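Local coordinates for p22 protein (Trypanosoma brucei, PDB 3JV1), which acts as an accessory factor for the RNA editing of cytochrome oxidase subunit II transcripts in trypanosome mitochondria and belongs to the Mam33 family, at residues A[13-18]-A[172-177]; A[34-39]-A[159-164]; A[47-50]-A[55-58]; A[85-90]-A[139-144]. All coordinates share one frame; numbering follows the deposited sequence.

Overall arrangement
The four contacts run along the subunit from its paired terminal helices across an antiparallel sheet to helix 135-146. Interactions 1 and 2 both use helix 152-181, their centres about 21 Å apart: near its C-terminal end the helix meets helix 2-18, and further back it meets the edge strand 35-37. Interaction 3, the hairpin of strands 46-51 and 54-63, touches interaction 2 directly, with Thr35 N 2.7 Å from Arg48 O and Trp34 packed on Lys49 and Leu58. Interaction 4 reaches the same sheet through strand 83-92, its centre about 14 Å from that of interaction 3. Interactions 1 and 4 lie farthest apart, about 40 Å between centres, and both border other subunits of the trimer.

Interaction 1: A[13-18]-A[172-177]; sequences RELEDE and EWLSSI
The antiparallel pair of terminal helices, a hallmark of the Mam33 fold, is joined here by Leu174 of helix 152-181 packing against Glu14 and Leu15 of helix 2-18. The axes of the two short segments come within 9.4 Å, crossing at -153°; at that distance Leu174 reaches the backbone of the other helix. Leu174 takes the central place: its CD1 lies 3.6 Å from Leu15 CA, and its CD2 lies 3.6 Å from Glu14 CG. With CG anti to its own carbonyl carbon (chi1 -67°), Leu174 sends both methyls to the opposing helix. Leu15 runs past it in the opposite direction, so that Leu15 CG rests 4.0 Å from Leu174 CB, while Leu15 CD1 reaches CB of the small Ser175 at 4.2 Å. Glu14 gives the contact only its aliphatic part. Its chain bends at chi2 (54°), and the carboxylate is engaged by a salt bridge to Arg21 and a hydrogen bond to Tyr170. On helix 152-181, Trp173 NE1 forms a hydrogen bond with Val101 O of the second subunit. Between the two segments, then, cohesion comes from apolar packing without hydrogen bonds, while the buried carboxylate of Glu14 is satisfied by residues beyond them.

Interaction 2: A[34-39]-A[159-164]; sequences WTIDRK and DQFSLW
The Phe161 ring has Ile36 CD1 over one face and Trp164 CE3 over the other, and Arg38 CG meets its edge in the ring plane. The Ile36 methyl makes a CH-pi contact, 3.9 Å from the ring centroid and 22° off the normal. Ile36 and Phe161 approach from opposite directions; CG1 of Ile36 stands anti to the backbone N, which extends CD1 out from the strand to the ring. At the edge, Arg38 CG is 3.7 Å from Phe161 CE2, so the aliphatic part of the arginine serves as an apolar neighbour. A bend at chi2 (-90°) then brings the guanidinium up to Trp164. One face of the guanidinium receives Trp164 CZ3, which lies 3.9 Å from Arg38 NH1, the two planes being 54° apart. This is how the edge strand 35-37 and the loop after it rest on the long C-terminal helix of the Mam33 fold: a branched aliphatic and a long amphipathic chain from the sheet side meet two aromatics one helical turn apart. Phe45 extends the apolar cluster, its ring edge-to-face with that of Phe161. Farther along the same helix, Asp169 forms a salt bridge with Arg38 NH2, which should favour keeping the guanidinium beside Trp164 while its charge is balanced. Thr35 and Asp37 bond through their backbones to strand 46-51.

Interaction 3: A[47-50]-A[55-58]; sequences MRKS and EIIL
Met47 and Lys49 form hydrogen-bonded antiparallel pairs with Leu58 and Ile56, the strand directions lying 167° apart, while Arg48 with Ile57 and Ser50 with Glu55 are the non-hydrogen-bonded pairs. The four backbone bonds include a short, nearly straight one from Leu58 N to Met47 O (2.7 Å, 175°), and another from Ile56 N to Lys49 O at 2.7 Å. Arg48 CA comes to 3.2 Å from Ile56 O in a CA-H...O contact. On one face, Met47 CB meets Leu58 CB at 3.8 Å, and Lys49 CG lies 3.7 Å from Ile56 CB. Lys49 begins with CG between its backbone N and carbonyl carbon (chi1 63°), which sets the CG methylene beside CB and CG1 of Ile56; its amine is bonded to Arg148 O. This face suits apolar side chains and the aliphatic part of Lys49, since Trp34 packs on all four residues and helix 152-181 touches Met47 and Leu58. The other face carries Arg48 beside Ile57, their side chains pointing the same way, with Arg48 CG 4.2 Å from Ile57 CG1. Flanked by strands 35-37 and 72-80, the arrangement is a beta hairpin within the antiparallel sheet of the Mam33 fold.

Interaction 4: A[85-90]-A[139-144]; sequences LVFGMS and DSFTSY
Phe87, Phe141 and Tyr144 bury the most surface where helix 135-146 lies across strand 83-92. The edge of the Phe87 ring meets Phe141, with Phe87 CE1 3.8 Å from Phe141 CD1. The ring centroids are 5.8 Å apart and the planes 81° to each other. The Phe87 ring extends toward the helix, where its far carbon CZ also comes within 4.1 Å of Tyr144 CD2. Tyr144, with CG anti to its backbone N (chi1 177°), reaches back to the strand and meets Leu85 from the opposite direction, Leu85 CD1 lying 3.7 Å from Tyr144 CE2. Large flat rings suit this place because the two axes, 11.8 Å apart, need long side chains to bridge them, and Leu85 adds a branched end beside the phenol ring. Val101 on the neighbouring strand packs against Leu85, Phe87 and Phe141. From the third subunit, Phe180 packs on Leu85 and Leu7 on Phe141, so the apolar layer continues across the subunit interface. The segment 139-144 runs at 100° to the strand segment 85-90, a helix laid across an antiparallel sheet, as in the alpha+beta subunit of the trimeric Mam33 family.

Interaction 1: A[13-18]-A[172-177]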
loop_
_atom_site.group_PDB
_atom_site.type_symbol
_atom_site.label_atom_id
_atom_site.label_comp_id
_atom_site.label_asym_id
_atom_site.label_seq_id
_atom_site.Cartn_x
_atom_site.Cartn_y
_atom_site.Cartn_z
ATOM N N ARG A 13 18.550 -6.041 30.616
ATOM C CA ARG A 13 17.617 -6.420 31.670
ATOM C C ARG A 13 16.394 -7.138 31.088
ATOM O O ARG A 13 15.954 -8.158 31.608
ATOM C CB ARG A 13 17.178 -5.173 32.440
ATOM C CG ARG A 13 15.999 -5.380 33.383
ATOM C CD ARG A 13 15.710 -4.104 34.158
ATOM N NE ARG A 13 14.397 -4.125 34.789
ATOM C CZ ARG A 13 13.893 -3.122 35.500
ATOM N NH1 ARG A 13 14.593 -2.011 35.675
ATOM N NH2 ARG A 13 12.686 -3.230 36.032
ATOM N N GLU A 14 15.848 -6.602 30.005
ATOM C CA GLU A 14 14.683 -7.208 29.385
ATOM C C GLU A 14 15.030 -8.580 28.831
ATOM O O GLU A 14 14.274 -9.526 29.010
ATOM C CB GLU A 14 14.133 -6.294 28.288
ATOM C CG GLU A 14 12.936 -6.844 27.512
ATOM C CD GLU A 14 11.768 -7.275 28.392
ATOM O OE1 GLU A 14 11.765 -6.966 29.607
ATOM O OE2 GLU A 14 10.843 -7.923 27.854
ATOM N N LEU A 15 16.186 -8.696 28.184
ATOM C CA LEU A 15 16.616 -9.973 27.616
ATOM C C LEU A 15 16.713 -11.022 28.723
ATOM O O LEU A 15 16.267 -12.159 28.556
ATOM C CB LEU A 15 17.985 -9.833 26.936
ATOM C CG LEU A 15 18.246 -10.613 25.637
ATOM C CD1 LEU A 15 19.749 -10.776 25.451
ATOM C CD2 LEU A 15 17.577 -11.982 25.674
ATOM N N GLU A 16 17.301 -10.637 29.852
ATOM C CA GLU A 16 17.443 -11.555 30.974
ATOM C C GLU A 16 16.090 -11.910 31.566
ATOM O O GLU A 16 15.836 -13.073 31.860
ATOM C CB GLU A 16 18.339 -10.952 32.059
ATOM C CG GLU A 16 19.766 -10.699 31.602
ATOM C CD GLU A 16 20.651 -10.145 32.705
ATOM O OE1 GLU A 16 20.304 -9.091 33.290
ATOM O OE2 GLU A 16 21.701 -10.762 32.986
ATOM N N ASP A 17 15.220 -10.917 31.740
ATOM C CA ASP A 17 13.893 -11.179 32.301
ATOM C C ASP A 17 13.055 -12.050 31.367
ATOM O O ASP A 17 12.477 -13.044 31.789
ATOM C CB ASP A 17 13.143 -9.869 32.578
ATOM C CG ASP A 17 13.788 -9.045 33.673
ATOM O OD1 ASP A 17 14.730 -9.547 34.321
ATOM O OD2 ASP A 17 13.349 -7.894 33.885
ATOM N N GLU A 18 12.991 -11.663 30.100
ATOM C CA GLU A 18 12.231 -12.401 29.095
ATOM C C GLU A 18 12.520 -13.907 29.143
ATOM O O GLU A 18 11.599 -14.720 29.204
ATOM C CB GLU A 18 12.555 -11.850 27.705
ATOM C CG GLU A 18 11.957 -12.628 26.545
ATOM C CD GLU A 18 10.435 -12.636 26.522
ATOM O OE1 GLU A 18 9.799 -11.888 27.297
ATOM O OE2 GLU A 18 9.871 -13.396 25.703
ATOM N N GLU A 172 16.318 -11.615 19.661
ATOM C CA GLU A 172 17.411 -11.213 18.790
ATOM C C GLU A 172 17.354 -9.686 18.656
ATOM O O GLU A 172 18.384 -9.018 18.547
ATOM C CB GLU A 172 17.256 -11.905 17.436
ATOM C CG GLU A 172 18.485 -11.874 16.551
ATOM C CD GLU A 172 18.556 -10.630 15.705
ATOM O OE1 GLU A 172 17.480 -10.166 15.268
ATOM O OE2 GLU A 172 19.680 -10.129 15.467
ATOM N N TRP A 173 16.136 -9.152 18.688
ATOM C CA TRP A 173 15.887 -7.712 18.610
ATOM C C TRP A 173 16.557 -7.038 19.815
ATOM O O TRP A 173 17.337 -6.106 19.661
ATOM C CB TRP A 173 14.376 -7.474 18.627
ATOM C CG TRP A 173 13.926 -6.036 18.607
ATOM C CD1 TRP A 173 13.788 -5.234 17.515
ATOM C CD2 TRP A 173 13.463 -5.274 19.728
ATOM N NE1 TRP A 173 13.255 -4.023 17.881
ATOM C CE2 TRP A 173 13.047 -4.021 19.236
ATOM C CE3 TRP A 173 13.359 -5.531 21.103
ATOM C CZ2 TRP A 173 12.530 -3.020 20.070
ATOM C CZ3 TRP A 173 12.846 -4.537 21.934
ATOM C CH2 TRP A 173 12.437 -3.296 21.412
ATOM N N LEU A 174 16.265 -7.532 21.012
ATOM C CA LEU A 174 16.849 -6.987 22.243
ATOM C C LEU A 174 18.374 -7.022 22.207
ATOM O O LEU A 174 19.039 -6.033 22.510
ATOM C CB LEU A 174 16.369 -7.782 23.459
ATOM C CG LEU A 174 14.890 -7.694 23.837
ATOM C CD1 LEU A 174 14.550 -8.746 24.889
ATOM C CD2 LEU A 174 14.591 -6.297 24.354
ATOM N N SER A 175 18.916 -8.177 21.836
ATOM C CA SER A 175 20.357 -8.380 21.764
ATOM C C SER A 175 21.057 -7.488 20.748
ATOM O O SER A 175 22.113 -6.921 21.034
ATOM C CB SER A 175 20.661 -9.834 21.429
ATOM O OG SER A 175 22.057 -10.025 21.287
ATOM N N SER A 176 20.487 -7.369 19.556
ATOM C CA SER A 176 21.117 -6.539 18.539
ATOM C C SER A 176 21.064 -5.053 18.903
ATOM O O SER A 176 21.999 -4.308 18.597
ATOM C CB SER A 176 20.495 -6.801 17.153
ATOM O OG SER A 176 19.089 -6.668 17.168
ATOM N N ILE A 177 19.994 -4.613 19.563
ATOM C CA ILE A 177 19.912 -3.207 19.947
ATOM C C ILE A 177 20.917 -2.940 21.061
ATOM O O ILE A 177 21.545 -1.889 21.100
ATOM C CB ILE A 177 18.488 -2.805 20.414
ATOM C CG1 ILE A 177 17.525 -2.840 19.226
ATOM C CG2 ILE A 177 18.503 -1.389 20.993
ATOM C CD1 ILE A 177 16.079 -2.629 19.605
#

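Interaction 2: A[34-39]-A[159-164]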
loop_
_atom_site.group_PDB
_atom_site.type_symbol
_atom_site.label_atom_id
_atom_site.label_comp_id
_atom_site.label_asym_id
_atom_site.label_seq_id
_atom_site.Cartn_x
_atom_site.Cartn_y
_atom_site.Cartn_z
ATOM N N TRP A 34 7.075 -30.572 3.460
ATOM C CA TRP A 34 7.253 -29.127 3.368
ATOM C C TRP A 34 8.658 -28.668 3.686
ATOM O O TRP A 34 9.305 -29.188 4.587
ATOM C CB TRP A 34 6.305 -28.396 4.318
ATOM C CG TRP A 34 4.868 -28.473 3.933
ATOM C CD1 TRP A 34 3.948 -29.377 4.372
ATOM C CD2 TRP A 34 4.170 -27.574 3.067
ATOM N NE1 TRP A 34 2.713 -29.091 3.838
ATOM C CE2 TRP A 34 2.822 -27.988 3.034
ATOM C CE3 TRP A 34 4.553 -26.455 2.315
ATOM C CZ2 TRP A 34 1.850 -27.320 2.279
ATOM C CZ3 TRP A 34 3.581 -25.789 1.560
ATOM C CH2 TRP A 34 2.247 -26.227 1.552
ATOM N N THR A 35 9.121 -27.687 2.924
ATOM C CA THR A 35 10.426 -27.095 3.144
ATOM C C THR A 35 10.068 -25.715 3.676
ATOM O O THR A 35 8.985 -25.210 3.383
ATOM C CB THR A 35 11.211 -26.941 1.835
ATOM O OG1 THR A 35 12.504 -26.402 2.124
ATOM C CG2 THR A 35 10.494 -25.995 0.887
ATOM N N ILE A 36 10.940 -25.111 4.471
ATOM C CA ILE A 36 10.631 -23.791 4.988
ATOM C C ILE A 36 11.770 -22.807 4.802
ATOM O O ILE A 36 12.934 -23.111 5.044
ATOM C CB ILE A 36 10.209 -23.840 6.467
ATOM C CG1 ILE A 36 9.749 -22.451 6.906
ATOM C CG2 ILE A 36 11.351 -24.330 7.328
ATOM C CD1 ILE A 36 8.755 -22.472 8.048
ATOM N N ASP A 37 11.404 -21.621 4.342
ATOM C CA ASP A 37 12.350 -20.558 4.083
ATOM C C ASP A 37 12.109 -19.475 5.123
ATOM O O ASP A 37 11.295 -18.574 4.921
ATOM C CB ASP A 37 12.123 -20.044 2.656
ATOM C CG ASP A 37 12.901 -18.790 2.344
ATOM O OD1 ASP A 37 14.115 -18.748 2.628
ATOM O OD2 ASP A 37 12.287 -17.846 1.797
ATOM N N ARG A 38 12.808 -19.597 6.252
ATOM C CA ARG A 38 12.694 -18.647 7.357
ATOM C C ARG A 38 14.069 -18.294 7.912
ATOM O O ARG A 38 14.877 -19.171 8.220
ATOM C CB ARG A 38 11.818 -19.230 8.475
ATOM C CG ARG A 38 11.615 -18.316 9.693
ATOM C CD ARG A 38 12.681 -18.535 10.755
ATOM N NE ARG A 38 12.556 -17.592 11.864
ATOM C CZ ARG A 38 13.366 -17.565 12.922
ATOM N NH1 ARG A 38 14.367 -18.434 13.022
ATOM N NH2 ARG A 38 13.181 -16.663 13.880
ATOM N N LYS A 39 14.331 -16.998 8.023
ATOM C CA LYS A 39 15.598 -16.509 8.556
ATOM C C LYS A 39 15.323 -15.596 9.741
ATOM O O LYS A 39 14.319 -14.891 9.766
ATOM C CB LYS A 39 16.374 -15.730 7.490
ATOM C CG LYS A 39 16.953 -16.590 6.379
ATOM C CD LYS A 39 16.248 -16.357 5.054
ATOM C CE LYS A 39 16.449 -14.931 4.571
ATOM N NZ LYS A 39 15.926 -14.746 3.188
ATOM N N ASP A 159 0.555 -21.005 12.918
ATOM C CA ASP A 159 0.386 -20.193 14.126
ATOM C C ASP A 159 1.496 -20.527 15.103
ATOM O O ASP A 159 2.167 -19.640 15.632
ATOM C CB ASP A 159 -0.958 -20.465 14.811
ATOM C CG ASP A 159 -2.127 -19.818 14.099
ATOM O OD1 ASP A 159 -1.986 -18.659 13.649
ATOM O OD2 ASP A 159 -3.197 -20.462 14.007
ATOM N N GLN A 160 1.674 -21.820 15.350
ATOM C CA GLN A 160 2.712 -22.284 16.261
ATOM C C GLN A 160 4.105 -21.826 15.833
ATOM O O GLN A 160 4.875 -21.322 16.654
ATOM C CB GLN A 160 2.677 -23.809 16.367
ATOM C CG GLN A 160 1.712 -24.338 17.415
ATOM C CD GLN A 160 1.597 -25.858 17.392
ATOM O OE1 GLN A 160 2.597 -26.570 17.295
ATOM N NE2 GLN A 160 0.370 -26.358 17.494
ATOM N N PHE A 161 4.436 -21.992 14.554
ATOM C CA PHE A 161 5.751 -21.572 14.090
ATOM C C PHE A 161 5.926 -20.054 14.199
ATOM O O PHE A 161 6.988 -19.573 14.571
ATOM C CB PHE A 161 5.994 -22.003 12.640
ATOM C CG PHE A 161 7.439 -21.961 12.247
ATOM C CD1 PHE A 161 8.302 -22.983 12.628
ATOM C CD2 PHE A 161 7.956 -20.871 11.561
ATOM C CE1 PHE A 161 9.660 -22.921 12.332
ATOM C CE2 PHE A 161 9.314 -20.795 11.261
ATOM C CZ PHE A 161 10.167 -21.822 11.648
ATOM N N SER A 162 4.880 -19.306 13.868
ATOM C CA SER A 162 4.933 -17.850 13.938
ATOM C C SER A 162 5.185 -17.357 15.355
ATOM O O SER A 162 5.937 -16.413 15.555
ATOM C CB SER A 162 3.633 -17.237 13.407
ATOM O OG SER A 162 3.548 -17.351 11.995
ATOM N N LEU A 163 4.546 -17.989 16.335
ATOM C CA LEU A 163 4.728 -17.594 17.725
ATOM C C LEU A 163 6.155 -17.853 18.165
ATOM O O LEU A 163 6.787 -17.016 18.813
ATOM C CB LEU A 163 3.783 -18.368 18.639
ATOM C CG LEU A 163 2.313 -17.964 18.636
ATOM C CD1 LEU A 163 1.557 -18.890 19.566
ATOM C CD2 LEU A 163 2.158 -16.509 19.074
ATOM N N TRP A 164 6.664 -19.022 17.805
ATOM C CA TRP A 164 8.019 -19.383 18.168
ATOM C C TRP A 164 9.050 -18.457 17.527
ATOM O O TRP A 164 9.987 -18.021 18.190
ATOM C CB TRP A 164 8.293 -20.828 17.770
ATOM C CG TRP A 164 9.717 -21.210 17.920
ATOM C CD1 TRP A 164 10.337 -21.646 19.051
ATOM C CD2 TRP A 164 10.722 -21.136 16.910
ATOM N NE1 TRP A 164 11.673 -21.847 18.809
ATOM C CE2 TRP A 164 11.937 -21.541 17.501
ATOM C CE3 TRP A 164 10.716 -20.763 15.559
ATOM C CZ2 TRP A 164 13.140 -21.587 16.787
ATOM C CZ3 TRP A 164 11.909 -20.807 14.849
ATOM C CH2 TRP A 164 13.106 -21.217 15.466
#

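Interaction 3: A[47-50]-A[55-58]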
loop_
_atom_site.group_PDB
_atom_site.type_symbol
_atom_site.label_atom_id
_atom_site.label_comp_id
_atom_site.label_asym_id
_atom_site.label_seq_id
_atom_site.Cartn_x
_atom_site.Cartn_y
_atom_site.Cartn_z
ATOM N N MET A 47 6.868 -21.238 2.616
ATOM C CA MET A 47 6.948 -22.692 2.712
ATOM C C MET A 47 6.677 -23.260 1.323
ATOM O O MET A 47 5.889 -22.698 0.571
ATOM C CB MET A 47 5.909 -23.220 3.692
ATOM C CG MET A 47 6.093 -22.750 5.128
ATOM S SD MET A 47 4.829 -23.409 6.239
ATOM C CE MET A 47 5.238 -25.153 6.189
ATOM N N ARG A 48 7.330 -24.369 0.984
ATOM C CA ARG A 48 7.148 -24.987 -0.320
ATOM C C ARG A 48 7.151 -26.512 -0.236
ATOM O O ARG A 48 7.781 -27.099 0.639
ATOM C CB ARG A 48 8.268 -24.556 -1.271
ATOM C CG ARG A 48 8.515 -23.061 -1.336
ATOM C CD ARG A 48 9.543 -22.735 -2.403
ATOM N NE ARG A 48 9.764 -21.299 -2.565
ATOM C CZ ARG A 48 10.382 -20.525 -1.677
ATOM N NH1 ARG A 48 10.843 -21.037 -0.545
ATOM N NH2 ARG A 48 10.570 -19.238 -1.936
ATOM N N LYS A 49 6.438 -27.146 -1.156
ATOM C CA LYS A 49 6.391 -28.601 -1.229
ATOM C C LYS A 49 5.954 -28.958 -2.634
ATOM O O LYS A 49 5.258 -28.181 -3.283
ATOM C CB LYS A 49 5.388 -29.188 -0.232
ATOM C CG LYS A 49 3.947 -28.777 -0.489
ATOM C CD LYS A 49 2.954 -29.692 0.225
ATOM C CE LYS A 49 2.876 -31.053 -0.455
ATOM N NZ LYS A 49 1.800 -31.912 0.108
ATOM N N SER A 50 6.375 -30.119 -3.116
ATOM C CA SER A 50 5.967 -30.542 -4.444
ATOM C C SER A 50 4.747 -31.443 -4.302
ATOM O O SER A 50 4.513 -32.040 -3.252
ATOM C CB SER A 50 7.104 -31.283 -5.169
ATOM O OG SER A 50 7.604 -32.365 -4.409
ATOM N N GLU A 55 3.971 -27.414 -7.775
ATOM C CA GLU A 55 4.710 -26.961 -6.612
ATOM C C GLU A 55 3.693 -26.147 -5.833
ATOM O O GLU A 55 2.915 -25.402 -6.422
ATOM C CB GLU A 55 5.898 -26.081 -6.990
ATOM C CG GLU A 55 6.696 -25.652 -5.756
ATOM C CD GLU A 55 7.865 -24.770 -6.093
ATOM O OE1 GLU A 55 7.665 -23.781 -6.822
ATOM O OE2 GLU A 55 8.985 -25.058 -5.625
ATOM N N ILE A 56 3.670 -26.323 -4.519
ATOM C CA ILE A 56 2.736 -25.598 -3.676
ATOM C C ILE A 56 3.583 -24.621 -2.870
ATOM O O ILE A 56 4.537 -25.028 -2.208
ATOM C CB ILE A 56 1.996 -26.549 -2.710
ATOM C CG1 ILE A 56 1.552 -27.825 -3.446
ATOM C CG2 ILE A 56 0.812 -25.821 -2.079
ATOM C CD1 ILE A 56 0.635 -27.605 -4.626
ATOM N N ILE A 57 3.240 -23.339 -2.933
ATOM C CA ILE A 57 4.003 -22.321 -2.227
ATOM C C ILE A 57 3.135 -21.535 -1.257
ATOM O O ILE A 57 2.051 -21.063 -1.615
ATOM C CB ILE A 57 4.641 -21.342 -3.218
ATOM C CG1 ILE A 57 5.563 -22.107 -4.167
ATOM C CG2 ILE A 57 5.399 -20.259 -2.472
ATOM C CD1 ILE A 57 6.161 -21.260 -5.265
ATOM N N LEU A 58 3.623 -21.420 -0.024
ATOM C CA LEU A 58 2.942 -20.693 1.037
ATOM C C LEU A 58 3.776 -19.468 1.374
ATOM O O LEU A 58 4.915 -19.604 1.809
ATOM C CB LEU A 58 2.824 -21.566 2.289
ATOM C CG LEU A 58 1.629 -22.488 2.525
ATOM C CD1 LEU A 58 0.545 -21.728 3.269
ATOM C CD2 LEU A 58 1.124 -23.057 1.205
#

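Interaction 4: A[85-90]-A[139-144]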
loop_
_atom_site.group_PDB
_atom_site.type_symbol
_atom_site.label_atom_id
_atom_site.label_comp_id
_atom_site.label_asym_id
_atom_site.label_seq_id
_atom_site.Cartn_x
_atom_site.Cartn_y
_atom_site.Cartn_z
ATOM N N LEU A 85 -2.681 -21.121 -9.616
ATOM C CA LEU A 85 -3.968 -20.914 -8.976
ATOM C C LEU A 85 -3.489 -20.264 -7.680
ATOM O O LEU A 85 -2.703 -20.865 -6.943
ATOM C CB LEU A 85 -4.637 -22.253 -8.659
ATOM C CG LEU A 85 -6.108 -22.458 -9.030
ATOM C CD1 LEU A 85 -6.568 -23.810 -8.499
ATOM C CD2 LEU A 85 -6.964 -21.341 -8.474
ATOM N N VAL A 86 -3.939 -19.042 -7.412
ATOM C CA VAL A 86 -3.515 -18.323 -6.222
ATOM C C VAL A 86 -4.645 -18.065 -5.230
ATOM O O VAL A 86 -5.594 -17.346 -5.530
ATOM C CB VAL A 86 -2.862 -16.976 -6.616
ATOM C CG1 VAL A 86 -2.277 -16.295 -5.387
ATOM C CG2 VAL A 86 -1.769 -17.220 -7.657
ATOM N N PHE A 87 -4.527 -18.659 -4.047
ATOM C CA PHE A 87 -5.520 -18.520 -2.987
ATOM C C PHE A 87 -5.109 -17.458 -1.971
ATOM O O PHE A 87 -4.056 -17.573 -1.332
ATOM C CB PHE A 87 -5.695 -19.850 -2.252
ATOM C CG PHE A 87 -6.265 -20.954 -3.103
ATOM C CD1 PHE A 87 -7.640 -21.188 -3.137
ATOM C CD2 PHE A 87 -5.428 -21.753 -3.875
ATOM C CE1 PHE A 87 -8.167 -22.205 -3.928
ATOM C CE2 PHE A 87 -5.946 -22.777 -4.674
ATOM C CZ PHE A 87 -7.319 -23.004 -4.699
ATOM N N GLY A 88 -5.935 -16.425 -1.836
ATOM C CA GLY A 88 -5.667 -15.378 -0.869
ATOM C C GLY A 88 -6.338 -15.882 0.388
ATOM O O GLY A 88 -7.560 -16.046 0.409
ATOM N N MET A 89 -5.559 -16.147 1.430
ATOM C CA MET A 89 -6.139 -16.687 2.645
ATOM C C MET A 89 -5.655 -16.070 3.940
ATOM O O MET A 89 -4.745 -15.245 3.968
ATOM C CB MET A 89 -5.886 -18.190 2.705
ATOM C CG MET A 89 -6.313 -18.936 1.457
ATOM S SD MET A 89 -6.590 -20.653 1.809
ATOM C CE MET A 89 -4.942 -21.264 1.805
ATOM N N SER A 90 -6.293 -16.487 5.020
ATOM C CA SER A 90 -5.924 -16.029 6.343
ATOM C C SER A 90 -6.174 -17.164 7.329
ATOM O O SER A 90 -7.051 -18.004 7.117
ATOM C CB SER A 90 -6.713 -14.772 6.718
ATOM O OG SER A 90 -8.092 -14.940 6.481
ATOM N N ASP A 139 -16.731 -25.683 -1.636
ATOM C CA ASP A 139 -16.290 -26.909 -0.982
ATOM C C ASP A 139 -15.283 -27.653 -1.846
ATOM O O ASP A 139 -14.371 -28.287 -1.332
ATOM C CB ASP A 139 -17.466 -27.842 -0.675
ATOM C CG ASP A 139 -18.411 -27.279 0.371
ATOM O OD1 ASP A 139 -18.046 -26.307 1.064
ATOM O OD2 ASP A 139 -19.524 -27.825 0.502
ATOM N N SER A 140 -15.455 -27.585 -3.159
ATOM C CA SER A 140 -14.529 -28.252 -4.054
ATOM C C SER A 140 -13.152 -27.593 -3.941
ATOM O O SER A 140 -12.133 -28.277 -3.984
ATOM C CB SER A 140 -15.046 -28.191 -5.485
ATOM O OG SER A 140 -16.211 -28.992 -5.619
ATOM N N PHE A 141 -13.126 -26.266 -3.797
ATOM C CA PHE A 141 -11.861 -25.549 -3.639
ATOM C C PHE A 141 -11.180 -25.979 -2.345
ATOM O O PHE A 141 -9.978 -26.256 -2.337
ATOM C CB PHE A 141 -12.081 -24.031 -3.604
ATOM C CG PHE A 141 -12.110 -23.384 -4.960
ATOM C CD1 PHE A 141 -11.070 -23.585 -5.862
ATOM C CD2 PHE A 141 -13.158 -22.549 -5.327
ATOM C CE1 PHE A 141 -11.067 -22.960 -7.117
ATOM C CE2 PHE A 141 -13.169 -21.917 -6.579
ATOM C CZ PHE A 141 -12.116 -22.126 -7.475
ATOM N N THR A 142 -11.944 -26.041 -1.254
ATOM C CA THR A 142 -11.390 -26.449 0.042
ATOM C C THR A 142 -10.849 -27.891 -0.005
ATOM O O THR A 142 -9.777 -28.171 0.537
ATOM C CB THR A 142 -12.436 -26.285 1.190
ATOM O OG1 THR A 142 -11.876 -26.747 2.429
ATOM C CG2 THR A 142 -13.668 -27.083 0.907
ATOM N N SER A 143 -11.571 -28.794 -0.665
ATOM C CA SER A 143 -11.132 -30.186 -0.804
ATOM C C SER A 143 -9.853 -30.278 -1.647
ATOM O O SER A 143 -8.985 -31.102 -1.388
ATOM C CB SER A 143 -12.225 -31.021 -1.471
ATOM O OG SER A 143 -13.414 -30.969 -0.714
ATOM N N TYR A 144 -9.763 -29.441 -2.675
ATOM C CA TYR A 144 -8.594 -29.382 -3.548
ATOM C C TYR A 144 -7.359 -28.983 -2.712
ATOM O O TYR A 144 -6.280 -29.562 -2.846
ATOM C CB TYR A 144 -8.853 -28.351 -4.652
ATOM C CG TYR A 144 -7.708 -28.102 -5.603
ATOM C CD1 TYR A 144 -7.508 -28.917 -6.718
ATOM C CD2 TYR A 144 -6.855 -27.012 -5.420
ATOM C CE1 TYR A 144 -6.493 -28.646 -7.632
ATOM C CE2 TYR A 144 -5.841 -26.734 -6.323
ATOM C CZ TYR A 144 -5.664 -27.547 -7.424
ATOM O OH TYR A 144 -4.664 -27.251 -8.321
#